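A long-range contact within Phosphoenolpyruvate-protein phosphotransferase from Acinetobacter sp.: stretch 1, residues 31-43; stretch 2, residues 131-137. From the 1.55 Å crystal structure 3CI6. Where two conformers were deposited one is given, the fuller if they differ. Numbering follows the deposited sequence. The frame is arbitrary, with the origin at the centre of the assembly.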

# COMPACT_ATOMS: atom_id res chain seq x y z
N ILE B 31 -0.25 13.15 -5.97
CA ILE B 31 0.37 12.18 -6.88
C ILE B 31 -0.60 11.07 -7.18
O ILE B 31 -0.79 10.69 -8.33
CB ILE B 31 1.64 11.59 -6.26
CG1 ILE B 31 2.74 12.63 -6.25
CG2 ILE B 31 2.13 10.41 -7.06
CD1 ILE B 31 3.85 12.32 -5.18
N MSE B 32 -1.24 10.54 -6.15
CA MSE B 32 -2.13 9.41 -6.39
C MSE B 32 -3.30 9.76 -7.31
O MSE B 32 -3.57 9.02 -8.27
CB MSE B 32 -2.67 8.81 -5.11
CG MSE B 32 -3.40 7.50 -5.37
SE MSE B 32 -3.96 6.78 -3.72
CE MSE B 32 -5.10 8.28 -3.15
N VAL B 33 -4.00 10.84 -7.05
CA VAL B 33 -5.20 11.13 -7.90
C VAL B 33 -4.81 11.40 -9.34
O VAL B 33 -5.50 11.00 -10.29
CB VAL B 33 -6.14 12.23 -7.34
CG1 VAL B 33 -6.67 11.79 -5.98
CG2 VAL B 33 -5.48 13.58 -7.31
N ASN B 34 -3.71 12.11 -9.56
CA ASN B 34 -3.31 12.46 -10.93
C ASN B 34 -2.78 11.24 -11.66
O ASN B 34 -3.09 11.02 -12.82
CB ASN B 34 -2.30 13.59 -10.87
CG ASN B 34 -2.98 14.92 -10.66
OD1 ASN B 34 -3.57 15.47 -11.61
ND2 ASN B 34 -3.01 15.39 -9.42
N GLN B 35 -1.97 10.44 -10.96
CA GLN B 35 -1.46 9.23 -11.59
C GLN B 35 -2.50 8.15 -11.85
O GLN B 35 -2.45 7.53 -12.91
CB GLN B 35 -0.26 8.65 -10.84
CG GLN B 35 0.91 9.58 -10.74
CD GLN B 35 1.61 9.85 -12.03
OE1 GLN B 35 1.13 9.49 -13.11
NE2 GLN B 35 2.79 10.44 -11.94
N VAL B 36 -3.46 8.01 -10.96
CA VAL B 36 -4.60 7.11 -11.20
C VAL B 36 -5.37 7.60 -12.43
O VAL B 36 -5.69 6.82 -13.34
CB VAL B 36 -5.53 6.98 -10.00
CG1 VAL B 36 -6.87 6.32 -10.40
CG2 VAL B 36 -4.81 6.15 -8.88
N ALA B 37 -5.66 8.89 -12.52
CA ALA B 37 -6.44 9.40 -13.65
C ALA B 37 -5.74 9.14 -14.98
O ALA B 37 -6.38 8.78 -15.99
CB ALA B 37 -6.70 10.88 -13.49
N ASP B 38 -4.41 9.30 -14.99
CA ASP B 38 -3.63 9.06 -16.20
C ASP B 38 -3.55 7.57 -16.54
O ASP B 38 -3.66 7.17 -17.70
CB ASP B 38 -2.24 9.65 -16.06
CG ASP B 38 -1.43 9.62 -17.35
OD1 ASP B 38 -1.94 9.99 -18.41
OD2 ASP B 38 -0.26 9.20 -17.28
N ALA B 39 -3.37 6.72 -15.54
CA ALA B 39 -3.19 5.29 -15.77
C ALA B 39 -4.46 4.63 -16.26
O ALA B 39 -4.40 3.67 -17.03
CB ALA B 39 -2.71 4.61 -14.50
N MSE B 40 -5.60 5.12 -15.79
CA MSE B 40 -6.90 4.59 -16.19
C MSE B 40 -7.58 5.37 -17.32
O MSE B 40 -8.52 4.87 -17.93
CB MSE B 40 -7.87 4.64 -14.99
CG MSE B 40 -7.43 3.89 -13.79
SE MSE B 40 -8.78 3.76 -12.38
CE MSE B 40 -10.13 2.77 -13.39
N LYS B 41 -7.14 6.60 -17.59
CA LYS B 41 -7.79 7.50 -18.53
C LYS B 41 -9.27 7.71 -18.15
O LYS B 41 -10.19 7.39 -18.91
CB LYS B 41 -7.63 7.06 -19.98
CG LYS B 41 -6.16 6.98 -20.42
CD LYS B 41 -5.42 8.29 -20.19
CE LYS B 41 -4.15 8.39 -21.02
NZ LYS B 41 -2.98 7.77 -20.35
N VAL B 42 -9.45 8.25 -16.96
CA VAL B 42 -10.78 8.56 -16.43
C VAL B 42 -10.93 10.06 -16.26
O VAL B 42 -9.95 10.79 -16.15
CB VAL B 42 -11.08 7.79 -15.14
CG1 VAL B 42 -11.15 6.27 -15.44
CG2 VAL B 42 -10.03 8.07 -14.07
N ASP B 43 -12.17 10.51 -16.25
CA ASP B 43 -12.45 11.94 -16.18
C ASP B 43 -12.08 12.54 -14.84
O ASP B 43 -11.55 13.65 -14.79
CB ASP B 43 -13.94 12.21 -16.43
CG ASP B 43 -14.35 11.89 -17.84
OD1 ASP B 43 -13.54 12.14 -18.77
OD2 ASP B 43 -15.51 11.41 -18.03
N VAL B 131 -12.11 7.56 1.35
CA VAL B 131 -12.70 6.92 0.19
C VAL B 131 -12.09 7.54 -1.05
O VAL B 131 -12.05 8.74 -1.20
CB VAL B 131 -14.23 7.09 0.17
CG1 VAL B 131 -14.78 6.49 -1.13
CG2 VAL B 131 -14.87 6.48 1.43
N LEU B 132 -11.63 6.68 -1.95
CA LEU B 132 -11.17 7.09 -3.26
C LEU B 132 -12.31 6.94 -4.25
O LEU B 132 -13.01 5.92 -4.25
CB LEU B 132 -9.99 6.23 -3.67
CG LEU B 132 -9.64 6.61 -5.09
CD1 LEU B 132 -8.50 7.47 -5.06
CD2 LEU B 132 -9.63 5.47 -6.08
N VAL B 133 -12.52 7.97 -5.07
CA VAL B 133 -13.61 7.97 -6.03
C VAL B 133 -13.08 8.19 -7.44
O VAL B 133 -12.33 9.13 -7.67
CB VAL B 133 -14.60 9.07 -5.68
CG1 VAL B 133 -15.64 9.20 -6.76
CG2 VAL B 133 -15.24 8.82 -4.28
N VAL B 134 -13.46 7.33 -8.37
CA VAL B 134 -13.22 7.48 -9.79
C VAL B 134 -14.58 7.69 -10.45
O VAL B 134 -15.54 6.93 -10.19
CB VAL B 134 -12.48 6.25 -10.34
CG1 VAL B 134 -12.61 6.15 -11.83
CG2 VAL B 134 -11.01 6.26 -9.90
N GLN B 135 -14.71 8.74 -11.24
CA GLN B 135 -15.97 9.04 -11.92
C GLN B 135 -15.73 9.33 -13.38
O GLN B 135 -14.68 9.84 -13.76
CB GLN B 135 -16.66 10.26 -11.31
CG GLN B 135 -17.20 9.98 -9.92
CD GLN B 135 -17.73 11.25 -9.28
OE1 GLN B 135 -16.97 12.19 -8.99
NE2 GLN B 135 -19.05 11.31 -9.12
N ASN B 136 -16.72 9.02 -14.21
CA ASN B 136 -16.68 9.33 -15.61
C ASN B 136 -18.05 9.83 -16.04
O ASN B 136 -19.08 9.48 -15.45
CB ASN B 136 -16.29 8.11 -16.41
CG ASN B 136 -14.92 7.70 -16.10
OD1 ASN B 136 -13.97 8.22 -16.71
ND2 ASN B 136 -14.77 6.81 -15.11
N LYS B 137 -18.04 10.67 -17.07
CA LYS B 137 -19.28 11.24 -17.56
C LYS B 137 -20.28 10.18 -18.03
O LYS B 137 -21.45 10.17 -17.62
CB LYS B 137 -18.96 12.26 -18.65
CG LYS B 137 -18.34 13.51 -18.09
CD LYS B 137 -17.70 14.33 -19.20
CE LYS B 137 -16.99 15.53 -18.65
NZ LYS B 137 -16.61 16.43 -19.78

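A helix packs on a strand mainly through apolar side chains; hydrogen bonds come in where a loop beyond the helix brings the two backbones close. The contact between residues 31-43 and 131-137 of this phosphotransferase, whose touching residues are at least 92 positions apart in sequence, illustrates both. Its polar part is a reciprocal pair of hydrogen bonds around Asp 43. The backbone N of Asp 43 donates to OD1 of Asn 136 at 2.9 Å, with an angle of 161° at the hydrogen, while the backbone N of Lys 137 donates to OD2 of Asp 43 at 2.8 Å and 170°. Each stretch thus offers a main-chain amide to a side-chain oxygen of the other. The short distances and nearly straight angles mark both bonds as well formed, and they coincide with the closest backbone approach, where the CA atoms of Asp 43 and Asn 136 lie 5.0 Å apart. The CA-to-CB bond of Asn 136 points sideways, but the end of its side chain comes nearer to the first stretch; its ND2 is satisfied elsewhere in the structure.

The approach to this junction depends on how the helix ends. Lys 41 leaves helical geometry with positive phi, and Val 42 follows in an extended conformation, its N bonded back to the O of Ala 37 at 3.3 Å. Lys 41 directs its CA-to-CB bond away from the strand and folds its side chain back along its own stretch, where NZ donates to the O of Asp 38 at 2.8 Å and forms a salt bridge with OD1 of Asp 38 at 3.1 Å.

Away from the junction, the backbones are separated by a layer of side chains. The axes of helix 31-40 and strand 131-136 run in broadly the same direction, 37° apart, and approach no closer than 10.4 Å. Met 32, Val 36 and Met 40, spaced four residues apart and so roughly one helical turn, all direct their CA-to-CB bonds toward the strand. Leu 132 and Val 134 answer them, because alternate residues of a strand face the same side. Val 134 is the hub: its CG2 lies 4.2 Å from CG1 of Val 36 and 4.2 Å from SE of the selenomethionine Met 40, and its CG1 lies 3.9 Å from CG1 of Val 42. Farther along, CE of Met 32, also selenomethionine, reaches CD1 of Leu 132 at 4.0 Å.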